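Intimin (Escherichia coli O127:H6 str. E2348/69, PDB 6TQD) is an outer-membrane adhesin whose passenger, built partly of bacterial Ig-like domains, probably mediates intimate attachment of the bacterium to host cells. Local coordinates at residues A[175-179]-A[201-205]. Numbering follows the deposited sequence.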
loop_
_atom_site.group_PDB
_atom_site.type_symbol
_atom_site.label_atom_id
_atom_site.label_comp_id
_atom_site.label_asym_id
_atom_site.label_seq_id
_atom_site.Cartn_x
_atom_site.Cartn_y
_atom_site.Cartn_z
ATOM N N THR A 175 -16.656 -16.957 -6.548
ATOM C CA THR A 175 -17.341 -16.837 -7.830
ATOM C C THR A 175 -18.751 -16.283 -7.633
ATOM O O THR A 175 -19.336 -16.384 -6.553
ATOM C CB THR A 175 -17.415 -18.162 -8.605
ATOM O OG1 THR A 175 -18.398 -19.022 -8.016
ATOM C CG2 THR A 175 -16.055 -18.862 -8.620
ATOM N N LEU A 176 -19.263 -15.664 -8.692
ATOM C CA LEU A 176 -20.563 -15.009 -8.715
ATOM C C LEU A 176 -21.317 -15.462 -9.959
ATOM O O LEU A 176 -20.746 -15.489 -11.048
ATOM C CB LEU A 176 -20.365 -13.491 -8.767
ATOM C CG LEU A 176 -21.634 -12.658 -8.677
ATOM C CD1 LEU A 176 -22.133 -12.625 -7.237
ATOM C CD2 LEU A 176 -21.401 -11.254 -9.219
ATOM N N LYS A 177 -22.592 -15.806 -9.791
ATOM C CA LYS A 177 -23.467 -16.198 -10.897
ATOM C C LYS A 177 -24.817 -15.527 -10.696
ATOM O O LYS A 177 -25.181 -15.152 -9.578
ATOM C CB LYS A 177 -23.676 -17.720 -10.950
ATOM C CG LYS A 177 -22.394 -18.527 -11.095
ATOM C CD LYS A 177 -22.647 -20.016 -10.916
ATOM C CE LYS A 177 -21.349 -20.806 -10.999
ATOM N NZ LYS A 177 -21.571 -22.268 -10.815
ATOM N N SER A 178 -25.579 -15.386 -11.778
ATOM C CA SER A 178 -26.900 -14.776 -11.656
ATOM C C SER A 178 -27.815 -15.248 -12.774
ATOM O O SER A 178 -27.365 -15.459 -13.903
ATOM C CB SER A 178 -26.827 -13.245 -11.693
ATOM O OG SER A 178 -28.115 -12.680 -11.525
ATOM N N ASP A 179 -29.098 -15.401 -12.437
ATOM C CA ASP A 179 -30.172 -15.699 -13.376
ATOM C C ASP A 179 -30.925 -14.457 -13.843
ATOM O O ASP A 179 -31.902 -14.586 -14.586
ATOM C CB ASP A 179 -31.190 -16.638 -12.712
ATOM C CG ASP A 179 -30.666 -18.044 -12.538
ATOM O OD1 ASP A 179 -30.426 -18.724 -13.559
ATOM O OD2 ASP A 179 -30.494 -18.473 -11.376
ATOM N N ALA A 201 -18.665 -2.552 -10.491
ATOM C CA ALA A 201 -19.877 -3.244 -10.883
ATOM C C ALA A 201 -19.592 -4.117 -12.091
ATOM O O ALA A 201 -18.784 -3.763 -12.953
ATOM C CB ALA A 201 -20.965 -2.232 -11.246
ATOM N N VAL A 202 -20.251 -5.275 -12.133
ATOM C CA VAL A 202 -20.298 -6.130 -13.309
ATOM C C VAL A 202 -21.752 -6.184 -13.745
ATOM O O VAL A 202 -22.659 -5.826 -12.999
ATOM C CB VAL A 202 -19.751 -7.539 -13.036
ATOM C CG1 VAL A 202 -18.299 -7.469 -12.587
ATOM C CG2 VAL A 202 -20.597 -8.253 -11.989
ATOM N N ILE A 203 -21.971 -6.631 -14.973
ATOM C CA ILE A 203 -23.311 -6.676 -15.544
ATOM C C ILE A 203 -23.573 -8.075 -16.078
ATOM O O ILE A 203 -22.754 -8.624 -16.825
ATOM C CB ILE A 203 -23.500 -5.609 -16.643
ATOM C CG1 ILE A 203 -24.957 -5.582 -17.103
ATOM C CG2 ILE A 203 -22.565 -5.875 -17.818
ATOM C CD1 ILE A 203 -25.332 -4.313 -17.850
ATOM N N PHE A 204 -24.728 -8.636 -15.731
ATOM C CA PHE A 204 -25.187 -9.892 -16.318
ATOM C C PHE A 204 -26.165 -9.559 -17.438
ATOM O O PHE A 204 -27.059 -8.723 -17.261
ATOM C CB PHE A 204 -25.848 -10.769 -15.254
ATOM C CG PHE A 204 -24.872 -11.382 -14.277
ATOM C CD1 PHE A 204 -24.258 -12.592 -14.553
ATOM C CD2 PHE A 204 -24.554 -10.737 -13.091
ATOM C CE1 PHE A 204 -23.368 -13.158 -13.668
ATOM C CE2 PHE A 204 -23.658 -11.299 -12.202
ATOM C CZ PHE A 204 -23.060 -12.507 -12.488
ATOM N N VAL A 205 -25.983 -10.209 -18.592
ATOM C CA VAL A 205 -26.651 -9.831 -19.832
ATOM C C VAL A 205 -27.487 -10.992 -20.357
ATOM O O VAL A 205 -27.053 -12.149 -20.330
ATOM C CB VAL A 205 -25.618 -9.389 -20.894
ATOM C CG1 VAL A 205 -26.315 -8.824 -22.125
ATOM C CG2 VAL A 205 -24.648 -8.364 -20.311
#
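Phe-204 meets Ser-178 face-on: the serine CB lies 3.6 Å from the centroid of the Phe-204 ring and only 7° off the ring normal, which identifies a CH-pi contact centred on the ring. With its CG anti to the carbonyl carbon, the ring is sent toward segment 175-179, and chi2 of -87° turns its face to Ser-178. Along the ring's edge the partner changes. Leu-176 CD2 sits near the ring plane, 3.7 Å from Phe-204 CE2, so one phenylalanine receives a methylene over its face and a methyl at its edge. With CG anti to the backbone N, Leu-176 extends across the gap, and the same CD2 comes within 4.2 Å of Val-202 CG2. In sequence between Leu-176 and Ser-178, Lys-177 C approaches Phe-204 CZ at 3.9 Å, obliquely, while the CB of the lysine points away.

The segment axes of 175-177 and 202-205 are 9.8 Å apart at 40° and no hydrogen bond joins the segments, as expected for the two facing sheets of an Ig-like beta sandwich; Leu-176 also packs on Tyr-132 of its own sheet, and on Val-184 and Val-186 of the facing one. At Ser-178 the two ends of the side chain do different work. Its OG hydrogen-bonds to Thr-156 O and to Lys-180 N, which satisfies a buried hydroxyl and probably fixes its rotation, while CB, placed by the backbone, stays over the ring. Between the two segments the attraction is therefore probably dispersion and CH-pi, with the serine hydroxyl satisfied in neighbouring loops.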